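Local atomic coordinates of 3'3'-cGAMP-specific phosphodiesterase 3 (Vibrio cholerae O1 biovar El Tor str. N16961, PDB entry 5Z7C), a protein that belongs to the HD-domain superfamily and is built mainly of helices, with two HD-family regions in one chain. Residues C48-H53 / Q203-F208; Y142-I147 / P184-G189; I320-A325 / T404-T409. The protein carries 2 engineered substitutions. One frame throughout, in Å; residues are numbered along the deposited sequence.

Interaction 1 of 3, residues C48-H53 / Q203-F208; sequences CWIGMH and QVFDVF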
loop_
_atom_site.group_PDB
_atom_site.type_symbol
_atom_site.label_atom_id
_atom_site.label_comp_id
_atom_site.label_asym_id
_atom_site.label_seq_id
_atom_site.Cartn_x
_atom_site.Cartn_y
_atom_site.Cartn_z
ATOM N N CYS A 48 11.352 8.139 -5.787
ATOM C CA CYS A 48 11.088 8.204 -7.196
ATOM C C CYS A 48 11.733 9.419 -7.733
ATOM O O CYS A 48 12.348 9.403 -8.766
ATOM C CB CYS A 48 9.607 8.350 -7.423
ATOM S SG CYS A 48 9.120 7.616 -9.019
ATOM N N TRP A 49 11.556 10.492 -7.023
ATOM C CA TRP A 49 12.112 11.707 -7.448
ATOM C C TRP A 49 13.614 11.638 -7.477
ATOM O O TRP A 49 14.214 12.078 -8.421
ATOM C CB TRP A 49 11.633 12.780 -6.506
ATOM C CG TRP A 49 12.277 14.036 -6.704
ATOM C CD1 TRP A 49 13.391 14.443 -6.118
ATOM C CD2 TRP A 49 11.867 15.076 -7.566
ATOM N NE1 TRP A 49 13.721 15.679 -6.538
ATOM C CE2 TRP A 49 12.792 16.092 -7.441
ATOM C CE3 TRP A 49 10.803 15.249 -8.433
ATOM C CZ2 TRP A 49 12.695 17.261 -8.143
ATOM C CZ3 TRP A 49 10.714 16.399 -9.123
ATOM C CH2 TRP A 49 11.648 17.392 -8.981
ATOM N N ILE A 50 14.234 11.111 -6.436
ATOM C CA ILE A 50 15.665 10.952 -6.442
ATOM C C ILE A 50 16.114 9.984 -7.497
ATOM O O ILE A 50 17.011 10.258 -8.235
ATOM C CB ILE A 50 16.134 10.430 -5.093
ATOM C CG1 ILE A 50 15.813 11.433 -4.007
ATOM C CG2 ILE A 50 17.612 10.177 -5.077
ATOM C CD1 ILE A 50 15.931 10.875 -2.665
ATOM N N GLY A 51 15.487 8.836 -7.563
ATOM C CA GLY A 51 15.880 7.831 -8.514
ATOM C C GLY A 51 15.729 8.200 -9.954
ATOM O O GLY A 51 16.512 7.808 -10.766
ATOM N N MET A 52 14.666 8.898 -10.285
ATOM C CA MET A 52 14.471 9.328 -11.651
ATOM C C MET A 52 15.557 10.297 -12.032
ATOM O O MET A 52 16.075 10.267 -13.114
ATOM C CB MET A 52 13.082 9.901 -11.860
ATOM C CG MET A 52 12.013 8.859 -12.032
ATOM S SD MET A 52 12.284 7.698 -13.274
ATOM C CE MET A 52 11.812 8.645 -14.603
ATOM N N HIS A 53 15.899 11.170 -11.121
ATOM C CA HIS A 53 16.950 12.122 -11.368
ATOM C C HIS A 53 18.320 11.521 -11.566
ATOM O O HIS A 53 19.092 12.036 -12.326
ATOM C CB HIS A 53 16.979 13.164 -10.291
ATOM C CG HIS A 53 15.995 14.254 -10.503
ATOM N ND1 HIS A 53 14.795 14.306 -9.841
ATOM C CD2 HIS A 53 16.020 15.328 -11.315
ATOM C CE1 HIS A 53 14.131 15.375 -10.221
ATOM N NE2 HIS A 53 14.850 16.008 -11.120
ATOM N N GLN A 203 16.850 5.124 -2.086
ATOM C CA GLN A 203 16.119 4.846 -0.876
ATOM C C GLN A 203 16.853 5.188 0.383
ATOM O O GLN A 203 16.296 5.769 1.277
ATOM C CB GLN A 203 15.794 3.376 -0.867
ATOM C CG GLN A 203 15.178 2.881 0.378
ATOM C CD GLN A 203 15.320 1.425 0.489
ATOM O OE1 GLN A 203 14.991 0.699 -0.421
ATOM N NE2 GLN A 203 15.823 0.973 1.601
ATOM N N VAL A 204 18.097 4.771 0.477
ATOM C CA VAL A 204 18.868 5.030 1.664
ATOM C C VAL A 204 19.025 6.505 1.824
ATOM O O VAL A 204 18.931 7.017 2.907
ATOM C CB VAL A 204 20.218 4.379 1.581
ATOM C CG1 VAL A 204 21.013 4.694 2.774
ATOM C CG2 VAL A 204 20.055 2.922 1.454
ATOM N N PHE A 205 19.255 7.191 0.733
ATOM C CA PHE A 205 19.511 8.598 0.814
ATOM C C PHE A 205 18.349 9.335 1.377
ATOM O O PHE A 205 18.519 10.250 2.143
ATOM C CB PHE A 205 19.810 9.154 -0.549
ATOM C CG PHE A 205 20.048 10.605 -0.546
ATOM C CD1 PHE A 205 21.259 11.111 -0.203
ATOM C CD2 PHE A 205 19.062 11.467 -0.876
ATOM C CE1 PHE A 205 21.468 12.440 -0.199
ATOM C CE2 PHE A 205 19.281 12.791 -0.868
ATOM C CZ PHE A 205 20.485 13.273 -0.527
ATOM N N ASP A 206 17.159 8.951 0.979
ATOM C CA ASP A 206 15.997 9.633 1.460
ATOM C C ASP A 206 15.877 9.464 2.945
ATOM O O ASP A 206 15.575 10.403 3.648
ATOM C CB ASP A 206 14.747 9.105 0.771
ATOM C CG ASP A 206 13.515 9.828 1.195
ATOM O OD1 ASP A 206 13.457 11.038 1.016
ATOM O OD2 ASP A 206 12.600 9.199 1.729
ATOM N N VAL A 207 16.125 8.267 3.439
ATOM C CA VAL A 207 15.914 8.024 4.847
ATOM C C VAL A 207 16.812 8.911 5.651
ATOM O O VAL A 207 16.410 9.435 6.655
ATOM C CB VAL A 207 16.203 6.578 5.211
ATOM C CG1 VAL A 207 16.058 6.360 6.673
ATOM C CG2 VAL A 207 15.271 5.678 4.499
ATOM N N PHE A 208 18.056 9.016 5.252
ATOM C CA PHE A 208 18.957 9.936 5.904
ATOM C C PHE A 208 18.622 11.373 5.685
ATOM O O PHE A 208 18.731 12.188 6.561
ATOM C CB PHE A 208 20.388 9.617 5.564
ATOM C CG PHE A 208 20.882 8.438 6.285
ATOM C CD1 PHE A 208 20.569 7.189 5.851
ATOM C CD2 PHE A 208 21.583 8.576 7.442
ATOM C CE1 PHE A 208 20.984 6.107 6.523
ATOM C CE2 PHE A 208 22.000 7.486 8.115
ATOM C CZ PHE A 208 21.696 6.247 7.653
#

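Interaction 2 of 3, residues Y142-I147 / P184-G189; sequences YAQELI and PEQRKG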
loop_
_atom_site.group_PDB
_atom_site.type_symbol
_atom_site.label_atom_id
_atom_site.label_comp_id
_atom_site.label_asym_id
_atom_site.label_seq_id
_atom_site.Cartn_x
_atom_site.Cartn_y
_atom_site.Cartn_z
ATOM N N TYR A 142 17.926 -16.478 8.630
ATOM C CA TYR A 142 16.650 -15.861 8.738
ATOM C C TYR A 142 16.578 -14.683 7.811
ATOM O O TYR A 142 15.639 -14.525 7.069
ATOM C CB TYR A 142 16.485 -15.379 10.152
ATOM C CG TYR A 142 15.330 -14.481 10.370
ATOM C CD1 TYR A 142 14.070 -14.865 10.039
ATOM C CD2 TYR A 142 15.494 -13.256 10.935
ATOM C CE1 TYR A 142 13.029 -14.053 10.249
ATOM C CE2 TYR A 142 14.452 -12.443 11.146
ATOM C CZ TYR A 142 13.227 -12.844 10.802
ATOM O OH TYR A 142 12.192 -12.014 11.024
ATOM N N ALA A 143 17.584 -13.838 7.854
ATOM C CA ALA A 143 17.574 -12.640 7.065
ATOM C C ALA A 143 17.513 -13.017 5.620
ATOM O O ALA A 143 16.857 -12.369 4.852
ATOM C CB ALA A 143 18.776 -11.845 7.339
ATOM N N GLN A 144 18.206 -14.057 5.249
ATOM C CA GLN A 144 18.169 -14.492 3.891
ATOM C C GLN A 144 16.783 -14.925 3.502
ATOM O O GLN A 144 16.374 -14.720 2.394
ATOM C CB GLN A 144 19.143 -15.621 3.693
ATOM C CG GLN A 144 19.182 -16.148 2.303
ATOM C CD GLN A 144 20.141 -15.416 1.443
ATOM O OE1 GLN A 144 20.860 -14.546 1.904
ATOM N NE2 GLN A 144 20.149 -15.745 0.176
ATOM N N GLU A 145 16.086 -15.603 4.387
ATOM C CA GLU A 145 14.738 -16.020 4.093
ATOM C C GLU A 145 13.837 -14.836 3.951
ATOM O O GLU A 145 12.960 -14.816 3.131
ATOM C CB GLU A 145 14.209 -16.940 5.176
ATOM C CG GLU A 145 14.735 -18.331 5.094
ATOM C CD GLU A 145 14.517 -18.941 3.759
ATOM O OE1 GLU A 145 13.381 -18.899 3.285
ATOM O OE2 GLU A 145 15.469 -19.472 3.178
ATOM N N LEU A 146 14.030 -13.862 4.799
ATOM C CA LEU A 146 13.188 -12.719 4.791
ATOM C C LEU A 146 13.279 -11.973 3.495
ATOM O O LEU A 146 12.281 -11.603 2.924
ATOM C CB LEU A 146 13.701 -11.803 5.853
ATOM C CG LEU A 146 12.673 -10.929 6.482
ATOM C CD1 LEU A 146 11.617 -11.787 7.010
ATOM C CD2 LEU A 146 13.337 -10.217 7.569
ATOM N N ILE A 147 14.488 -11.703 3.051
ATOM C CA ILE A 147 14.659 -10.983 1.824
ATOM C C ILE A 147 14.125 -11.780 0.674
ATOM O O ILE A 147 13.458 -11.251 -0.174
ATOM C CB ILE A 147 16.122 -10.674 1.575
ATOM C CG1 ILE A 147 16.641 -9.731 2.625
ATOM C CG2 ILE A 147 16.316 -10.000 0.277
ATOM C CD1 ILE A 147 15.824 -8.556 2.779
ATOM N N PRO A 184 19.205 -11.460 -2.043
ATOM C CA PRO A 184 19.450 -12.821 -1.623
ATOM C C PRO A 184 20.451 -13.562 -2.454
ATOM O O PRO A 184 20.700 -14.698 -2.147
ATOM C CB PRO A 184 18.109 -13.455 -1.884
ATOM C CG PRO A 184 17.676 -12.791 -3.071
ATOM C CD PRO A 184 18.003 -11.380 -2.860
ATOM N N GLU A 185 20.940 -12.989 -3.529
ATOM C CA GLU A 185 21.812 -13.726 -4.409
ATOM C C GLU A 185 23.281 -13.386 -4.335
ATOM O O GLU A 185 24.078 -14.011 -4.999
ATOM C CB GLU A 185 21.361 -13.556 -5.837
ATOM C CG GLU A 185 20.199 -14.375 -6.228
ATOM C CD GLU A 185 19.713 -13.994 -7.579
ATOM O OE1 GLU A 185 19.588 -12.795 -7.836
ATOM O OE2 GLU A 185 19.460 -14.880 -8.397
ATOM N N GLN A 186 23.642 -12.401 -3.547
ATOM C CA GLN A 186 25.021 -12.038 -3.453
ATOM C C GLN A 186 25.633 -11.656 -4.788
ATOM O O GLN A 186 26.739 -12.035 -5.098
ATOM C CB GLN A 186 25.770 -13.187 -2.848
ATOM C CG GLN A 186 25.697 -13.206 -1.363
ATOM C CD GLN A 186 24.447 -13.848 -0.865
ATOM O OE1 GLN A 186 24.053 -14.901 -1.333
ATOM N NE2 GLN A 186 23.813 -13.220 0.096
ATOM N N ARG A 187 24.890 -10.900 -5.572
ATOM C CA ARG A 187 25.376 -10.309 -6.791
ATOM C C ARG A 187 26.286 -9.169 -6.484
ATOM O O ARG A 187 26.102 -8.481 -5.499
ATOM C CB ARG A 187 24.226 -9.756 -7.585
ATOM C CG ARG A 187 23.398 -10.769 -8.258
ATOM C CD ARG A 187 22.278 -10.103 -8.954
ATOM N NE ARG A 187 21.326 -11.070 -9.419
ATOM C CZ ARG A 187 21.370 -11.614 -10.614
ATOM N NH1 ARG A 187 22.314 -11.258 -11.449
ATOM N NH2 ARG A 187 20.474 -12.503 -10.977
ATOM N N LYS A 188 27.280 -8.952 -7.339
ATOM C CA LYS A 188 28.239 -7.871 -7.131
ATOM C C LYS A 188 28.460 -7.048 -8.397
ATOM O O LYS A 188 28.460 -7.582 -9.505
ATOM C CB LYS A 188 29.573 -8.429 -6.628
ATOM C CG LYS A 188 29.873 -9.842 -7.102
ATOM C CD LYS A 188 31.043 -10.443 -6.340
ATOM C CE LYS A 188 30.742 -10.541 -4.854
ATOM N NZ LYS A 188 31.976 -10.769 -4.052
ATOM N N GLY A 189 28.671 -5.749 -8.211
ATOM C CA GLY A 189 28.967 -4.850 -9.311
ATOM C C GLY A 189 27.824 -4.674 -10.289
ATOM O O GLY A 189 26.729 -4.251 -9.916
#

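Interaction 3 of 3, residues I320-A325 / T404-T409; sequences IWLRRA and TRIITT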
loop_
_atom_site.group_PDB
_atom_site.type_symbol
_atom_site.label_atom_id
_atom_site.label_comp_id
_atom_site.label_asym_id
_atom_site.label_seq_id
_atom_site.Cartn_x
_atom_site.Cartn_y
_atom_site.Cartn_z
ATOM N N ILE A 320 -19.464 -1.038 -9.540
ATOM C CA ILE A 320 -18.175 -1.580 -9.862
ATOM C C ILE A 320 -17.079 -0.799 -9.228
ATOM O O ILE A 320 -16.133 -1.371 -8.778
ATOM C CB ILE A 320 -17.950 -1.560 -11.336
ATOM C CG1 ILE A 320 -19.064 -2.308 -12.030
ATOM C CG2 ILE A 320 -16.700 -2.242 -11.662
ATOM C CD1 ILE A 320 -18.880 -2.404 -13.499
ATOM N N TRP A 321 -17.184 0.504 -9.233
ATOM C CA TRP A 321 -16.224 1.293 -8.529
ATOM C C TRP A 321 -16.318 1.046 -7.061
ATOM O O TRP A 321 -15.344 1.053 -6.369
ATOM C CB TRP A 321 -16.411 2.774 -8.800
ATOM C CG TRP A 321 -15.434 3.558 -8.067
ATOM C CD1 TRP A 321 -15.663 4.610 -7.284
ATOM C CD2 TRP A 321 -14.055 3.277 -7.980
ATOM N NE1 TRP A 321 -14.503 5.046 -6.735
ATOM C CE2 TRP A 321 -13.493 4.234 -7.153
ATOM C CE3 TRP A 321 -13.230 2.309 -8.547
ATOM C CZ2 TRP A 321 -12.150 4.257 -6.867
ATOM C CZ3 TRP A 321 -11.908 2.333 -8.268
ATOM C CH2 TRP A 321 -11.373 3.298 -7.441
ATOM N N LEU A 322 -17.532 0.930 -6.581
ATOM C CA LEU A 322 -17.766 0.858 -5.171
ATOM C C LEU A 322 -17.145 -0.363 -4.578
ATOM O O LEU A 322 -16.608 -0.325 -3.502
ATOM C CB LEU A 322 -19.242 0.852 -4.922
ATOM C CG LEU A 322 -19.838 2.230 -4.863
ATOM C CD1 LEU A 322 -21.296 2.108 -4.833
ATOM C CD2 LEU A 322 -19.355 2.903 -3.656
ATOM N N ARG A 323 -17.249 -1.465 -5.280
ATOM C CA ARG A 323 -16.626 -2.677 -4.841
ATOM C C ARG A 323 -15.135 -2.634 -4.805
ATOM O O ARG A 323 -14.550 -3.158 -3.920
ATOM C CB ARG A 323 -17.108 -3.830 -5.681
ATOM C CG ARG A 323 -18.531 -4.120 -5.451
ATOM C CD ARG A 323 -18.956 -5.360 -6.104
ATOM N NE ARG A 323 -18.889 -5.259 -7.541
ATOM C CZ ARG A 323 -19.917 -4.978 -8.323
ATOM N NH1 ARG A 323 -21.100 -4.747 -7.818
ATOM N NH2 ARG A 323 -19.754 -4.916 -9.615
ATOM N N ARG A 324 -14.515 -2.069 -5.812
ATOM C CA ARG A 324 -13.091 -1.856 -5.776
ATOM C C ARG A 324 -12.709 -0.884 -4.715
ATOM O O ARG A 324 -11.758 -1.068 -4.019
ATOM C CB ARG A 324 -12.604 -1.374 -7.112
ATOM C CG ARG A 324 -13.225 -2.090 -8.232
ATOM C CD ARG A 324 -12.471 -1.861 -9.488
ATOM N NE ARG A 324 -12.690 -2.947 -10.416
ATOM C CZ ARG A 324 -12.976 -2.783 -11.689
ATOM N NH1 ARG A 324 -13.087 -1.580 -12.182
ATOM N NH2 ARG A 324 -13.161 -3.824 -12.457
ATOM N N ALA A 325 -13.474 0.163 -4.597
ATOM C CA ALA A 325 -13.163 1.210 -3.677
ATOM C C ALA A 325 -13.172 0.639 -2.302
ATOM O O ALA A 325 -12.446 1.072 -1.451
ATOM C CB ALA A 325 -14.156 2.281 -3.787
ATOM N N THR A 404 -18.821 7.648 0.211
ATOM C CA THR A 404 -18.252 7.580 1.529
ATOM C C THR A 404 -19.266 7.101 2.499
ATOM O O THR A 404 -18.965 6.360 3.417
ATOM C CB THR A 404 -17.754 8.915 1.963
ATOM O OG1 THR A 404 -16.797 9.357 1.023
ATOM C CG2 THR A 404 -17.074 8.815 3.261
ATOM N N ARG A 405 -20.474 7.585 2.331
ATOM C CA ARG A 405 -21.518 7.173 3.218
ATOM C C ARG A 405 -21.826 5.705 3.091
ATOM O O ARG A 405 -21.994 5.051 4.091
ATOM C CB ARG A 405 -22.758 8.018 3.000
ATOM C CG ARG A 405 -22.902 9.082 4.044
ATOM C CD ARG A 405 -23.404 10.363 3.472
ATOM N NE ARG A 405 -24.404 10.143 2.450
ATOM C CZ ARG A 405 -24.549 10.911 1.387
ATOM N NH1 ARG A 405 -23.756 11.943 1.217
ATOM N NH2 ARG A 405 -25.480 10.646 0.497
ATOM N N ILE A 406 -21.913 5.191 1.881
ATOM C CA ILE A 406 -22.200 3.796 1.755
ATOM C C ILE A 406 -21.104 2.957 2.344
ATOM O O ILE A 406 -21.359 2.113 3.157
ATOM C CB ILE A 406 -22.301 3.443 0.304
ATOM C CG1 ILE A 406 -23.417 4.242 -0.325
ATOM C CG2 ILE A 406 -22.583 1.988 0.111
ATOM C CD1 ILE A 406 -23.699 3.871 -1.719
ATOM N N ILE A 407 -19.888 3.177 1.916
ATOM C CA ILE A 407 -18.797 2.352 2.339
ATOM C C ILE A 407 -18.621 2.466 3.817
ATOM O O ILE A 407 -18.298 1.517 4.479
ATOM C CB ILE A 407 -17.534 2.732 1.592
ATOM C CG1 ILE A 407 -17.673 2.287 0.158
ATOM C CG2 ILE A 407 -16.324 2.081 2.168
ATOM C CD1 ILE A 407 -16.589 2.698 -0.676
ATOM N N THR A 408 -18.792 3.658 4.327
ATOM C CA THR A 408 -18.598 3.894 5.736
ATOM C C THR A 408 -19.612 3.134 6.555
ATOM O O THR A 408 -19.300 2.558 7.576
ATOM C CB THR A 408 -18.691 5.363 6.020
ATOM O OG1 THR A 408 -19.976 5.823 5.602
ATOM C CG2 THR A 408 -17.659 6.073 5.238
ATOM N N THR A 409 -20.837 3.126 6.075
ATOM C CA THR A 409 -21.906 2.444 6.742
ATOM C C THR A 409 -21.577 0.978 6.801
ATOM O O THR A 409 -21.782 0.345 7.793
ATOM C CB THR A 409 -23.198 2.666 5.981
ATOM O OG1 THR A 409 -23.615 4.012 6.175
ATOM C CG2 THR A 409 -24.290 1.783 6.472
#

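Interaction 1 of 3, residues C48-H53 / Q203-F208
Between residues 48-53 and 203-208, on helices 43-56 and 194-211, the nearest CA atoms are those of I50 and D206, 8.0 Å apart. A gap of that width must be bridged by a side chain with some length, and I50 supplies it. Its CG1 branch stands anti to the carbonyl carbon (chi1 -63°) and continues extended, carrying CD1 across to the second helix. There I50 CD1 lies 3.7 Å from F205 CD2, near the plane of the ring and at its edge, the two side chains crossing at about a right angle. The same methyl rests 4.0 Å from D206 CB, the aliphatic base of an otherwise acidic side chain. The F205 side chain also touches A217 of helix 214-224. D206 sends its carboxylate back to the first helix: OD1 forms a salt bridge with R46 NE, and OD2 is hydrogen-bonded to H43 ND1. A buried acid is therefore paired rather than left in an apolar setting, and the nearby arginine would be expected to favour its ionised form. Helix 43-56 thus meets helix 194-211 by two kinds of chemistry, one methyl group giving apolar contact while charge and hydrogen bonding hold the aspartate beside it.

Interaction 2 of 3, residues Y142-I147 / P184-G189
Q144 reaches from its helix to the loop backbone at P184, and its amide makes the hydrogen bond of this contact. CG stands anti to the backbone N and the chain then bends at chi2, a shape that brings the end of the glutamine nearer the loop than its CB direction would suggest. Q144 NE2 donates to P184 O over 2.6 Å, meeting the oxygen in the carbonyl plane on a lone pair, with a C=O...N angle of 124°. The bond is distinctly bent, its N-H...O angle only 137°, and the acceptor sits slightly out of the glutamine's amide plane. The carbonyl it uses is simply backbone; proline suits this place because its ring offers a compact apolar surface and because it accepts the cis peptide bond that precedes it here more readily than other residues would.

That surface is used by I147, one turn further along the helix. I147 CG2 touches P184 CD at 3.8 Å, the two side chains crossing at about a right angle. Q186 comes from the opposite direction to Q144, their amide planes 32° apart, and its NE2 stays 3.7 Å from Q144 OE1, a polar approach rather than a hydrogen bond; Q144 OE1 instead has a weak hydrogen bond from R183 NH1. Within the loop, R187 NE pairs with E185 OE1 in a 2.9 Å salt bridge, reaching the oxygen from above the carboxylate plane.

The contact fastens the loop between helix 165-168 and helix 194-211 to helix 141-160, within an HD-family region. P184 also leans on Q148 and C151 further along helix 141-160, whereas Y142 and L146 pack on helix 108-118.

Interaction 3 of 3, residues I320-A325 / T404-T409
I407 of helix 397-416 meets L322 and A325 of helix 316-328 with the end of its longer branch, and the atoms come closer step by step along it. The bond from CA to CB of I407 heads toward the other helix, but CB is still 5.6 Å from L322 CD2. Of its two branches, CG2 lies anti to the backbone N and stands 6.3 Å from A325 CB. CG1 takes the other direction, anti to the carbonyl carbon (chi1 -71°), which brings I407 CG1 to 4.2 Å from L322 CD2, and the chain runs on extended to CD1. That terminal methyl touches two neighbours at once, A325 CB at 4.0 Å and L322 CD2 at 4.1 Å. Alanine suits its position because a small methyl lets the isoleucine tip settle close to the helix, while forked L322 can serve two partners: its other methyl, CD1, lies 4.3 Å from I406 CD1.

The axes of the two short segments approach to 10.8 Å and cross at -47°, as a helix pair in the core of an HD-family region. I407 also touches H329, the histidine of the His-Asp pair from which the family takes its name, just past the end of helix 316-328.

I406 and I407 also both rest against T305 of helix 297-311. I406 further touches I308 of that helix and C447 of helix 446-456.

Overall arrangement
Interactions 1 and 3 are buried helix-helix packings on opposite sides of the chain's centre, about 35 Å apart between contact centres. Interaction 3 has both segments in the second HD-family region, while segment 203-208 of interaction 1 belongs to the first. Neither has a hydrogen bond between its segments. In interaction 3 aliphatic methyls meet one another; in interaction 1 an isoleucine methyl meets an aromatic edge and the CB of an aspartate whose carboxylate is paired with residues of helix 43-56. Interaction 2, further out and only partly buried, joins a helix to a loop and mixes a polar bond with apolar contact. Its loop leads into helix 194-211 of interaction 1, but the two contacts do not touch.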